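Local coordinates for protein oxidoreductase, iron/ascorbate family (Shewanella oneidensis, PDB 3ON7) that probably uses iron and 2-oxoglutarate to oxidise L-arginine, and may release ethene from 2-oxoglutarate in a parallel reaction, at residues B[49-54]-B[67-72]; B[72-77]-B[82-87]; B[155-160]-B[169-174]. One frame throughout, in Å; residues are numbered along the deposited sequence.

Contact 1. Residues B[49-54]-B[67-72]; sequences AFFNSE and DGFFPA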
ATOM      1  N   ALA B  49     -31.459   6.356  -2.949  1.00 20.40           N
ATOM      2  CA  ALA B  49     -32.043   5.027  -3.185  1.00 21.10           C
ATOM      3  C   ALA B  49     -31.012   3.901  -3.066  1.00 18.53           C
ATOM      4  O   ALA B  49     -31.242   2.890  -2.408  1.00 19.38           O
ATOM      5  CB  ALA B  49     -32.713   4.994  -4.563  1.00 19.46           C
ATOM      6  N   PHE B  50     -29.880   4.082  -3.716  1.00 17.76           N
ATOM      7  CA  PHE B  50     -28.781   3.111  -3.637  1.00 18.24           C
ATOM      8  C   PHE B  50     -28.395   2.793  -2.205  1.00 17.54           C
ATOM      9  O   PHE B  50     -28.277   1.632  -1.854  1.00 18.18           O
ATOM     10  CB  PHE B  50     -27.560   3.633  -4.394  1.00 18.57           C
ATOM     11  CG  PHE B  50     -26.329   2.813  -4.195  1.00 17.99           C
ATOM     12  CD1 PHE B  50     -26.148   1.639  -4.896  1.00 20.26           C
ATOM     13  CD2 PHE B  50     -25.351   3.213  -3.299  1.00 18.94           C
ATOM     14  CE1 PHE B  50     -25.016   0.878  -4.714  1.00 19.23           C
ATOM     15  CE2 PHE B  50     -24.216   2.452  -3.104  1.00 19.32           C
ATOM     16  CZ  PHE B  50     -24.049   1.285  -3.803  1.00 20.19           C
ATOM     17  N   PHE B  51     -28.199   3.824  -1.385  1.00 18.10           N
ATOM     18  CA  PHE B  51     -27.774   3.634   0.017  1.00 17.48           C
ATOM     19  C   PHE B  51     -28.886   3.100   0.898  1.00 19.00           C
ATOM     20  O   PHE B  51     -28.611   2.527   1.956  1.00 17.69           O
ATOM     21  CB  PHE B  51     -27.279   4.943   0.633  1.00 18.44           C
ATOM     22  CG  PHE B  51     -26.000   5.444   0.046  1.00 16.46           C
ATOM     23  CD1 PHE B  51     -24.827   4.765   0.249  1.00 17.11           C
ATOM     24  CD2 PHE B  51     -25.977   6.596  -0.706  1.00 16.56           C
ATOM     25  CE1 PHE B  51     -23.647   5.238  -0.273  1.00 21.02           C
ATOM     26  CE2 PHE B  51     -24.806   7.052  -1.256  1.00 17.81           C
ATOM     27  CZ  PHE B  51     -23.644   6.375  -1.044  1.00 13.69           C
ATOM     28  N   ASN B  52     -30.137   3.273   0.463  1.00 19.75           N
ATOM     29  CA  ASN B  52     -31.289   2.798   1.232  1.00 20.90           C
ATOM     30  C   ASN B  52     -31.636   1.313   1.026  1.00 22.94           C
ATOM     31  O   ASN B  52     -32.605   0.842   1.616  1.00 26.17           O
ATOM     32  CB  ASN B  52     -32.510   3.706   0.969  1.00 19.24           C
ATOM     33  CG  ASN B  52     -32.439   5.001   1.743  1.00 21.57           C
ATOM     34  OD1 ASN B  52     -31.554   5.178   2.576  1.00 20.34           O
ATOM     35  ND2 ASN B  52     -33.383   5.912   1.493  1.00 21.46           N
ATOM     36  N   SER B  53     -30.856   0.596   0.207  1.00 24.40           N
ATOM     37  CA  SER B  53     -31.016  -0.834  -0.099  0.50 26.61           C
ATOM     38  C   SER B  53     -29.848  -1.648   0.449  1.00 27.29           C
ATOM     39  O   SER B  53     -28.734  -1.121   0.543  1.00 27.49           O
ATOM     40  CB  SER B  53     -31.006  -1.024  -1.621  0.50 27.93           C
ATOM     41  OG  SER B  53     -29.709  -0.774  -2.189  0.50 26.89           O
ATOM     42  N   GLU B  54     -30.057  -2.937   0.717  1.00 28.10           N
ATOM     43  CA  GLU B  54     -28.923  -3.778   1.111  1.00 30.43           C
ATOM     44  C   GLU B  54     -28.192  -4.321  -0.137  1.00 29.29           C
ATOM     45  O   GLU B  54     -27.113  -4.925  -0.040  1.00 28.30           O
ATOM     46  CB  GLU B  54     -29.338  -4.869   2.128  1.00 33.62           C
ATOM     47  CG  GLU B  54     -29.780  -4.319   3.568  1.00 39.63           C
ATOM     48  CD  GLU B  54     -28.839  -3.227   4.193  1.00 53.31           C
ATOM     49  OE1 GLU B  54     -27.707  -3.558   4.643  1.00 50.94           O
ATOM     50  OE2 GLU B  54     -29.250  -2.031   4.253  1.00 58.37           O
ATOM     51  N   ASP B  67     -11.888   1.734  -5.026  1.00 16.80           N
ATOM     52  CA  ASP B  67     -13.057   2.185  -5.749  1.00 15.95           C
ATOM     53  C   ASP B  67     -14.256   1.337  -5.325  1.00 17.10           C
ATOM     54  O   ASP B  67     -14.131   0.118  -5.139  1.00 17.74           O
ATOM     55  CB  ASP B  67     -12.845   2.114  -7.276  1.00 16.43           C
ATOM     56  CG  ASP B  67     -12.534   0.696  -7.803  1.00 17.44           C
ATOM     57  OD1 ASP B  67     -11.600   0.045  -7.275  1.00 18.55           O
ATOM     58  OD2 ASP B  67     -13.197   0.248  -8.782  1.00 21.27           O
ATOM     59  N   GLY B  68     -15.416   1.977  -5.164  1.00 16.47           N
ATOM     60  CA  GLY B  68     -16.649   1.247  -4.818  1.00 15.45           C
ATOM     61  C   GLY B  68     -17.293   1.734  -3.531  1.00 14.93           C
ATOM     62  O   GLY B  68     -17.107   2.875  -3.131  1.00 15.66           O
ATOM     63  N   PHE B  69     -18.047   0.854  -2.880  1.00 15.39           N
ATOM     64  CA  PHE B  69     -18.853   1.226  -1.707  1.00 15.94           C
ATOM     65  C   PHE B  69     -18.143   1.002  -0.363  1.00 14.68           C
ATOM     66  O   PHE B  69     -17.578  -0.053  -0.121  1.00 14.56           O
ATOM     67  CB  PHE B  69     -20.149   0.434  -1.728  1.00 16.20           C
ATOM     68  CG  PHE B  69     -20.938   0.532  -0.478  1.00 12.50           C
ATOM     69  CD1 PHE B  69     -21.355   1.751  -0.012  1.00 13.57           C
ATOM     70  CD2 PHE B  69     -21.300  -0.604   0.217  1.00 17.48           C
ATOM     71  CE1 PHE B  69     -22.092   1.845   1.136  1.00 18.85           C
ATOM     72  CE2 PHE B  69     -22.055  -0.510   1.380  1.00 21.58           C
ATOM     73  CZ  PHE B  69     -22.448   0.721   1.833  1.00 19.72           C
ATOM     74  N   PHE B  70     -18.228   1.998   0.510  1.00 16.70           N
ATOM     75  CA  PHE B  70     -17.635   1.957   1.857  1.00 17.45           C
ATOM     76  C   PHE B  70     -18.724   2.015   2.912  1.00 17.70           C
ATOM     77  O   PHE B  70     -19.258   3.092   3.177  1.00 18.05           O
ATOM     78  CB  PHE B  70     -16.687   3.166   2.061  1.00 14.80           C
ATOM     79  CG  PHE B  70     -15.411   3.057   1.301  1.00 15.22           C
ATOM     80  CD1 PHE B  70     -15.348   3.420  -0.039  1.00 13.99           C
ATOM     81  CD2 PHE B  70     -14.266   2.560   1.907  1.00 15.73           C
ATOM     82  CE1 PHE B  70     -14.140   3.326  -0.766  1.00 15.87           C
ATOM     83  CE2 PHE B  70     -13.060   2.449   1.189  1.00 13.49           C
ATOM     84  CZ  PHE B  70     -12.993   2.818  -0.148  1.00 12.19           C
ATOM     85  N   PRO B  71     -19.049   0.871   3.537  0.50 19.42           N
ATOM     86  CA  PRO B  71     -20.087   0.910   4.565  0.50 20.96           C
ATOM     87  C   PRO B  71     -19.545   1.457   5.862  1.00 21.37           C
ATOM     88  O   PRO B  71     -18.335   1.542   6.023  1.00 20.69           O
ATOM     89  CB  PRO B  71     -20.463  -0.565   4.743  0.50 20.77           C
ATOM     90  CG  PRO B  71     -19.226  -1.309   4.365  0.50 22.05           C
ATOM     91  CD  PRO B  71     -18.542  -0.497   3.310  0.50 19.16           C
ATOM     92  N   ALA B  72     -20.447   1.839   6.762  1.00 22.64           N
ATOM     93  CA  ALA B  72     -20.097   2.153   8.144  1.00 27.04           C
ATOM     94  C   ALA B  72     -20.155   0.813   8.885  1.00 28.90           C
ATOM     95  O   ALA B  72     -21.142   0.497   9.532  1.00 29.55           O
ATOM     96  CB  ALA B  72     -21.098   3.158   8.774  1.00 23.48           C
TER
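The F51 ring presents its edge to F69, whose CE1 lies close to the plane of that ring, while one face of the F51 ring is covered by F50, whose CD2 stands 3.9 Å above its plane, over the centre. F50 likewise turns an edge to F69. This small aromatic cluster is a plain case of helix-on-sheet packing: the last turn of helix 37-51 rests against strand 68-70, an outermost strand of the main sheet within this chain, in the double-stranded beta-helix fold expected of a 2-oxoglutarate oxygenase. F51 and F69 cross obliquely, and both approaches to the F69 ring are slanted rather than squarely over it. F69 leaves its backbone in the direction of the helix, and with CG anti to the backbone N (chi1 169°) its ring meets the edges of F50 and F51. Beyond the trio, F51 also meets the ring of H156, and E88 of the neighbouring strand 88-92 touches both F51 and F69. The contact is small and buried, resting on van der Waals packing alone. Its closest approach joins F51 CE1 to F69 CE1 at 4.0 Å, and beside it F50 CE2 stands 4.3 Å from F69 CD1.

Contact 2. Residues B[72-77]-B[82-87]; sequences ASISET and TVKDIK
V83 N donates to S75 O at 2.9 Å, and the same carbonyl oxygen also receives a CA-H...O contact from T82 CA, at 3.1 Å. The return bond from S75 N to V83 O is 3.1 Å, and the two together make S75 and V83 an antiparallel hydrogen-bonded pair, followed by the non-hydrogen-bonded pair E76 and T82. Farther from the turn a water takes over: it donates to S73 O and accepts from D85 N. A72 CB faces two carbonyl oxygens, 3.4 Å from D85 O and 3.5 Å from K87 O. On one flank I74 lies alongside both T82 and K84: CG1, beside the backbone N (chi1 -48°), comes 4.1 Å from K84 CD, and CG2, anti to that N, lies near T82 CB. On the other, T77 crosses V83 at about a right angle, methyl CG2 against methyl CG2. Beyond the paired strands, K87 NZ forms a salt bridge with D85 OD2, reached on the syn side, while D85 OD1 pairs with R263 of the second subunit. T77 also packs on V259 of that subunit. The whole is a short, two-stranded beta hairpin at the surface, with one flank turned to the subunit interface.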
ATOM      1  N   ALA B  72     -20.447   1.839   6.762  1.00 22.64           N
ATOM      2  CA  ALA B  72     -20.097   2.153   8.144  1.00 27.04           C
ATOM      3  C   ALA B  72     -20.155   0.813   8.885  1.00 28.90           C
ATOM      4  O   ALA B  72     -21.142   0.497   9.532  1.00 29.55           O
ATOM      5  CB  ALA B  72     -21.098   3.158   8.774  1.00 23.48           C
ATOM      6  N   SER B  73     -19.100   0.025   8.774  1.00 30.96           N
ATOM      7  CA  SER B  73     -19.070  -1.283   9.412  1.00 34.50           C
ATOM      8  C   SER B  73     -19.182  -1.126  10.925  1.00 35.00           C
ATOM      9  O   SER B  73     -18.620  -0.184  11.491  1.00 33.91           O
ATOM     10  CB  SER B  73     -17.769  -1.992   9.077  1.00 35.43           C
ATOM     11  OG  SER B  73     -17.497  -1.864   7.699  1.00 37.32           O
ATOM     12  N   ILE B  74     -19.927  -2.033  11.554  1.00 34.75           N
ATOM     13  CA  ILE B  74     -20.043  -2.100  13.013  1.00 36.96           C
ATOM     14  C   ILE B  74     -19.019  -3.122  13.495  1.00 37.11           C
ATOM     15  O   ILE B  74     -18.946  -4.227  12.953  1.00 39.24           O
ATOM     16  CB  ILE B  74     -21.451  -2.596  13.491  1.00 38.85           C
ATOM     17  CG1 ILE B  74     -22.601  -1.852  12.790  1.00 44.21           C
ATOM     18  CG2 ILE B  74     -21.588  -2.486  15.003  1.00 38.71           C
ATOM     19  CD1 ILE B  74     -23.218  -2.638  11.600  1.00 48.71           C
ATOM     20  N   SER B  75     -18.207  -2.760  14.481  1.00 35.80           N
ATOM     21  CA  SER B  75     -17.373  -3.759  15.138  1.00 36.06           C
ATOM     22  C   SER B  75     -17.582  -3.663  16.636  1.00 37.28           C
ATOM     23  O   SER B  75     -18.010  -2.629  17.136  1.00 36.32           O
ATOM     24  CB  SER B  75     -15.903  -3.602  14.752  1.00 34.49           C
ATOM     25  OG  SER B  75     -15.497  -2.267  14.868  1.00 34.42           O
ATOM     26  N   GLU B  76     -17.328  -4.759  17.346  1.00 39.81           N
ATOM     27  CA  GLU B  76     -17.528  -4.784  18.799  1.00 41.07           C
ATOM     28  C   GLU B  76     -16.174  -4.946  19.485  1.00 39.17           C
ATOM     29  O   GLU B  76     -15.311  -5.658  18.989  1.00 39.98           O
ATOM     30  CB  GLU B  76     -18.516  -5.892  19.190  1.00 42.61           C
ATOM     31  CG  GLU B  76     -18.734  -6.054  20.716  1.00 52.00           C
ATOM     32  CD  GLU B  76     -20.000  -6.859  21.058  1.00 63.62           C
ATOM     33  OE1 GLU B  76     -20.685  -7.337  20.122  1.00 71.05           O
ATOM     34  OE2 GLU B  76     -20.315  -7.009  22.260  1.00 58.94           O
ATOM     35  N   THR B  77     -15.992  -4.261  20.607  1.00 39.23           N
ATOM     36  CA  THR B  77     -14.687  -4.153  21.264  1.00 39.68           C
ATOM     37  C   THR B  77     -14.593  -5.097  22.442  1.00 41.00           C
ATOM     38  O   THR B  77     -15.553  -5.794  22.764  1.00 42.25           O
ATOM     39  CB  THR B  77     -14.442  -2.709  21.759  1.00 39.59           C
ATOM     40  OG1 THR B  77     -15.312  -2.414  22.858  1.00 37.01           O
ATOM     41  CG2 THR B  77     -14.682  -1.707  20.638  1.00 37.50           C
ATOM     42  N   THR B  82     -19.201  -0.595  20.679  1.00 37.31           N
ATOM     43  CA  THR B  82     -19.196  -0.726  19.227  1.00 35.79           C
ATOM     44  C   THR B  82     -18.477   0.472  18.582  1.00 33.51           C
ATOM     45  O   THR B  82     -18.535   1.581  19.102  1.00 32.48           O
ATOM     46  CB  THR B  82     -20.639  -0.787  18.670  1.00 35.29           C
ATOM     47  OG1 THR B  82     -21.157   0.543  18.575  1.00 36.12           O
ATOM     48  CG2 THR B  82     -21.570  -1.639  19.564  1.00 37.00           C
ATOM     49  N   VAL B  83     -17.812   0.242  17.458  1.00 32.91           N
ATOM     50  CA  VAL B  83     -17.218   1.311  16.675  1.00 30.66           C
ATOM     51  C   VAL B  83     -17.942   1.376  15.337  1.00 27.94           C
ATOM     52  O   VAL B  83     -18.085   0.371  14.669  1.00 27.94           O
ATOM     53  CB  VAL B  83     -15.691   1.104  16.478  1.00 30.98           C
ATOM     54  CG1 VAL B  83     -15.126   2.057  15.419  1.00 23.15           C
ATOM     55  CG2 VAL B  83     -14.974   1.272  17.803  1.00 29.40           C
ATOM     56  N   LYS B  84     -18.398   2.566  14.964  1.00 25.62           N
ATOM     57  CA  LYS B  84     -19.226   2.763  13.776  1.00 25.30           C
ATOM     58  C   LYS B  84     -19.219   4.230  13.367  1.00 21.80           C
ATOM     59  O   LYS B  84     -19.639   5.084  14.136  1.00 19.58           O
ATOM     60  CB  LYS B  84     -20.672   2.317  14.070  1.00 26.91           C
ATOM     61  CG  LYS B  84     -21.633   2.367  12.891  1.00 28.79           C
ATOM     62  CD  LYS B  84     -23.077   2.178  13.377  1.00 40.83           C
ATOM     63  CE  LYS B  84     -24.068   3.102  12.657  1.00 45.23           C
ATOM     64  NZ  LYS B  84     -25.413   3.212  13.325  1.00 45.90           N
ATOM     65  N   ASP B  85     -18.751   4.521  12.158  1.00 19.21           N
ATOM     66  CA  ASP B  85     -18.707   5.882  11.677  1.00 19.39           C
ATOM     67  C   ASP B  85     -20.143   6.332  11.391  1.00 19.66           C
ATOM     68  O   ASP B  85     -21.045   5.491  11.294  1.00 17.69           O
ATOM     69  CB  ASP B  85     -17.828   6.000  10.428  1.00 19.77           C
ATOM     70  CG  ASP B  85     -17.276   7.415  10.215  1.00 19.98           C
ATOM     71  OD1 ASP B  85     -17.684   8.345  10.924  1.00 23.98           O
ATOM     72  OD2 ASP B  85     -16.414   7.594   9.335  1.00 27.83           O
ATOM     73  N   ILE B  86     -20.339   7.647  11.286  1.00 18.21           N
ATOM     74  CA  ILE B  86     -21.663   8.243  11.072  1.00 19.92           C
ATOM     75  C   ILE B  86     -21.959   8.473   9.585  1.00 20.45           C
ATOM     76  O   ILE B  86     -22.904   9.174   9.239  1.00 19.09           O
ATOM     77  CB  ILE B  86     -21.823   9.585  11.847  1.00 20.30           C
ATOM     78  CG1 ILE B  86     -20.799  10.631  11.359  1.00 21.23           C
ATOM     79  CG2 ILE B  86     -21.712   9.342  13.333  1.00 16.97           C
ATOM     80  CD1 ILE B  86     -21.076  12.052  11.854  1.00 22.82           C
ATOM     81  N   LYS B  87     -21.138   7.890   8.712  1.00 20.72           N
ATOM     82  CA  LYS B  87     -21.299   8.028   7.279  1.00 19.80           C
ATOM     83  C   LYS B  87     -20.844   6.770   6.543  1.00 18.79           C
ATOM     84  O   LYS B  87     -19.994   6.025   7.035  1.00 17.71           O
ATOM     85  CB  LYS B  87     -20.521   9.246   6.760  1.00 20.21           C
ATOM     86  CG  LYS B  87     -18.991   9.101   6.780  1.00 25.52           C
ATOM     87  CD  LYS B  87     -18.299  10.336   6.208  1.00 35.64           C
ATOM     88  CE  LYS B  87     -16.781  10.367   6.438  1.00 33.83           C
ATOM     89  NZ  LYS B  87     -16.386  10.270   7.884  1.00 38.58           N
TER
HETATM   90  O   HOH W   1     -18.099   2.345  10.501  1.00 23.48           O

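Contact 3. Residues B[155-160]-B[169-174]; sequences LHYPPM and IRAAAH
An arginine laid over a tyrosine by its aliphatic part is the striking feature here: R170 CD stands 3.8 Å from the centroid of the Y157 ring, only 8° off the ring normal, a CH-pi contact almost exactly over the centre. The guanidinium joins in without stacking flat. Its CZ is 5.0 Å from the same centroid, a cation-pi contact over the face, but the ring and guanidinium planes stand 76° apart, and the group turns its edge toward the root of the tyrosine, with NH1 3.4 Å from Y157 CB. The shape of the arginine explains this. Its chain runs out extended, CG anti to the backbone N, then bends at chi3 (-64°) beside the ring, while CG approaches Y157 CE2 to 3.5 Å. At the far end of the ring the tyrosine OH lies near A171 CB. Water 2 accepts from R170 NH1 at 2.8 Å and reaches Y157 O by a weak bond.

The contact joins the end of strand 151-157 in the main sheet to strand 169-174 of the smaller one, as in the paired sheets of a double-stranded beta-helix. R170 and A171 both face V233 in a classic beta bulge. Farther along, H174 lies with D176 and H231 in what is probably the empty iron site of this family; its ND1 is bonded to A172 O. With a leucine in place of Y157, the R170 methylenes and guanidinium would lose the flat face they lie on, and the arginine chain would probably be freer to shift. R170 NE is bonded to N235, and the charge lies near that of R245. The chemistry thus implies a divided role for the arginine: its methylenes pack on the ring, its nitrogens bind polar partners, and the ring's pi electrons probably ease part of its charge.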
ATOM      1  N   LEU B 155     -21.054  10.944  -0.503  1.00 18.34           N
ATOM      2  CA  LEU B 155     -21.165  10.747   0.942  0.50 17.52           C
ATOM      3  C   LEU B 155     -22.619  10.624   1.367  1.00 18.10           C
ATOM      4  O   LEU B 155     -23.475  11.370   0.881  1.00 18.35           O
ATOM      5  CB  LEU B 155     -20.526  11.925   1.686  0.50 17.95           C
ATOM      6  CG  LEU B 155     -19.005  11.840   1.815  0.50 20.89           C
ATOM      7  CD1 LEU B 155     -18.623  11.176   3.113  0.50 18.97           C
ATOM      8  CD2 LEU B 155     -18.398  11.078   0.640  0.50 13.94           C
ATOM      9  N   HIS B 156     -22.896   9.681   2.275  1.00 17.14           N
ATOM     10  CA  HIS B 156     -24.221   9.533   2.859  1.00 17.87           C
ATOM     11  C   HIS B 156     -24.150   9.420   4.377  1.00 18.52           C
ATOM     12  O   HIS B 156     -23.573   8.478   4.895  1.00 17.48           O
ATOM     13  CB  HIS B 156     -24.961   8.326   2.307  1.00 18.57           C
ATOM     14  CG  HIS B 156     -26.289   8.088   2.972  1.00 17.71           C
ATOM     15  ND1 HIS B 156     -26.646   6.875   3.523  1.00 17.24           N
ATOM     16  CD2 HIS B 156     -27.339   8.919   3.184  1.00 17.28           C
ATOM     17  CE1 HIS B 156     -27.865   6.967   4.033  1.00 20.83           C
ATOM     18  NE2 HIS B 156     -28.306   8.198   3.838  1.00 15.41           N
ATOM     19  N   TYR B 157     -24.724  10.408   5.065  1.00 17.29           N
ATOM     20  CA  TYR B 157     -24.929  10.360   6.489  1.00 18.55           C
ATOM     21  C   TYR B 157     -26.309   9.830   6.758  1.00 18.62           C
ATOM     22  O   TYR B 157     -27.282  10.538   6.528  1.00 20.49           O
ATOM     23  CB  TYR B 157     -24.823  11.750   7.094  1.00 18.85           C
ATOM     24  CG  TYR B 157     -23.463  12.361   6.948  1.00 20.80           C
ATOM     25  CD1 TYR B 157     -23.111  13.071   5.798  1.00 19.97           C
ATOM     26  CD2 TYR B 157     -22.525  12.235   7.963  1.00 20.92           C
ATOM     27  CE1 TYR B 157     -21.860  13.637   5.672  1.00 21.33           C
ATOM     28  CE2 TYR B 157     -21.268  12.790   7.841  1.00 24.56           C
ATOM     29  CZ  TYR B 157     -20.939  13.486   6.699  1.00 22.50           C
ATOM     30  OH  TYR B 157     -19.700  14.039   6.610  1.00 26.32           O
ATOM     31  N   PRO B 158     -26.411   8.595   7.267  1.00 19.98           N
ATOM     32  CA  PRO B 158     -27.742   8.043   7.552  1.00 21.26           C
ATOM     33  C   PRO B 158     -28.476   8.705   8.724  1.00 23.67           C
ATOM     34  O   PRO B 158     -27.841   9.291   9.610  1.00 22.68           O
ATOM     35  CB  PRO B 158     -27.457   6.565   7.898  1.00 22.53           C
ATOM     36  CG  PRO B 158     -26.077   6.285   7.370  1.00 22.74           C
ATOM     37  CD  PRO B 158     -25.343   7.598   7.478  1.00 19.55           C
ATOM     38  N   PRO B 159     -29.814   8.583   8.748  1.00 24.82           N
ATOM     39  CA  PRO B 159     -30.591   9.084   9.861  1.00 26.66           C
ATOM     40  C   PRO B 159     -30.162   8.459  11.165  1.00 27.36           C
ATOM     41  O   PRO B 159     -29.772   7.308  11.182  1.00 25.61           O
ATOM     42  CB  PRO B 159     -32.027   8.622   9.555  1.00 27.31           C
ATOM     43  CG  PRO B 159     -32.021   8.076   8.199  1.00 28.04           C
ATOM     44  CD  PRO B 159     -30.625   7.803   7.795  1.00 25.08           C
HETATM   45  N   MSE B 160     -30.242   9.226  12.240  1.00 30.90           N
HETATM   46  CA  MSE B 160     -30.134   8.706  13.592  1.00 35.31           C
HETATM   47  C   MSE B 160     -31.531   8.608  14.188  1.00 38.27           C
HETATM   48  O   MSE B 160     -32.356   9.477  13.961  1.00 36.86           O
HETATM   49  CB  MSE B 160     -29.297   9.655  14.441  1.00 34.06           C
HETATM   50  CG  MSE B 160     -27.958   9.998  13.824  1.00 36.19           C
HETATM   51 SE   MSE B 160     -26.792  10.749  15.142  0.75 16.20          SE
HETATM   52  CE  MSE B 160     -25.202  10.998  14.077  1.00 29.07           C
ATOM     53  N   ILE B 169     -20.323  18.741  15.678  1.00 31.41           N
ATOM     54  CA  ILE B 169     -19.485  18.746  14.479  1.00 31.11           C
ATOM     55  C   ILE B 169     -19.702  17.459  13.675  1.00 29.39           C
ATOM     56  O   ILE B 169     -19.549  16.373  14.197  1.00 28.38           O
ATOM     57  CB  ILE B 169     -17.985  18.887  14.846  1.00 30.27           C
ATOM     58  CG1 ILE B 169     -17.728  20.217  15.535  1.00 33.33           C
ATOM     59  CG2 ILE B 169     -17.122  18.817  13.620  1.00 30.53           C
ATOM     60  CD1 ILE B 169     -16.332  20.329  16.088  1.00 40.05           C
ATOM     61  N   ARG B 170     -20.061  17.610  12.406  1.00 28.51           N
ATOM     62  CA  ARG B 170     -20.359  16.499  11.514  1.00 27.50           C
ATOM     63  C   ARG B 170     -19.103  16.077  10.776  1.00 26.22           C
ATOM     64  O   ARG B 170     -18.776  14.893  10.734  1.00 26.77           O
ATOM     65  CB  ARG B 170     -21.443  16.907  10.498  1.00 28.57           C
ATOM     66  CG  ARG B 170     -21.873  15.803   9.511  1.00 26.46           C
ATOM     67  CD  ARG B 170     -22.996  16.253   8.570  1.00 28.07           C
ATOM     68  NE  ARG B 170     -24.238  16.569   9.277  1.00 31.11           N
ATOM     69  CZ  ARG B 170     -25.370  15.858   9.238  1.00 35.51           C
ATOM     70  NH1 ARG B 170     -25.485  14.759   8.504  1.00 36.25           N
ATOM     71  NH2 ARG B 170     -26.416  16.269   9.932  1.00 33.31           N
ATOM     72  N   ALA B 171     -18.423  17.037  10.156  1.00 24.07           N
ATOM     73  CA  ALA B 171     -17.109  16.774   9.565  1.00 24.52           C
ATOM     74  C   ALA B 171     -16.023  17.685  10.193  1.00 24.47           C
ATOM     75  O   ALA B 171     -16.134  18.905  10.147  1.00 22.78           O
ATOM     76  CB  ALA B 171     -17.168  16.932   8.037  1.00 22.50           C
ATOM     77  N   ALA B 172     -14.995  17.072  10.787  1.00 25.52           N
ATOM     78  CA  ALA B 172     -13.887  17.797  11.430  1.00 26.57           C
ATOM     79  C   ALA B 172     -13.169  18.761  10.490  1.00 26.04           C
ATOM     80  O   ALA B 172     -13.108  18.530   9.270  1.00 23.42           O
ATOM     81  CB  ALA B 172     -12.867  16.809  11.973  1.00 27.90           C
ATOM     82  N   ALA B 173     -12.620  19.829  11.079  1.00 26.07           N
ATOM     83  CA  ALA B 173     -11.771  20.797  10.361  1.00 25.75           C
ATOM     84  C   ALA B 173     -10.655  20.078   9.637  1.00 24.17           C
ATOM     85  O   ALA B 173      -9.931  19.298  10.234  1.00 21.17           O
ATOM     86  CB  ALA B 173     -11.166  21.832  11.325  1.00 24.66           C
ATOM     87  N   HIS B 174     -10.522  20.358   8.347  1.00 23.71           N
ATOM     88  CA  HIS B 174      -9.495  19.743   7.531  1.00 24.00           C
ATOM     89  C   HIS B 174      -9.165  20.630   6.340  1.00 23.73           C
ATOM     90  O   HIS B 174      -9.946  21.543   5.975  1.00 22.77           O
ATOM     91  CB  HIS B 174      -9.996  18.389   7.015  1.00 22.38           C
ATOM     92  CG  HIS B 174     -11.187  18.501   6.108  1.00 27.97           C
ATOM     93  ND1 HIS B 174     -12.470  18.715   6.579  1.00 28.27           N
ATOM     94  CD2 HIS B 174     -11.287  18.463   4.753  1.00 29.38           C
ATOM     95  CE1 HIS B 174     -13.309  18.781   5.559  1.00 29.87           C
ATOM     96  NE2 HIS B 174     -12.621  18.619   4.440  1.00 31.51           N
TER
HETATM   97  O   HOH W   2     -27.759  13.156   8.695  1.00 18.29           O

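Overall arrangement
The three contacts illustrate how chemistry follows position. Contact 1 is fully buried and wholly apolar; contact 2 lies at the surface, relies on backbone bonds and faces another subunit; contact 3, partly buried and nearest the chain's centre, mixes ring, charge and water. Contacts 1 and 2 follow one another in the chain and share A72, where the sheet edge gives way to the hairpin. Contacts 1 and 3 reach the same main sheet and meet through F51 CB and H156 ND1, 3.5 Å apart. Contact 2 rests on contact 3 where K87 packs against L155 and the I86 carbonyl oxygen approaches Y157. Segment 155-160 thus adjoins both other contacts.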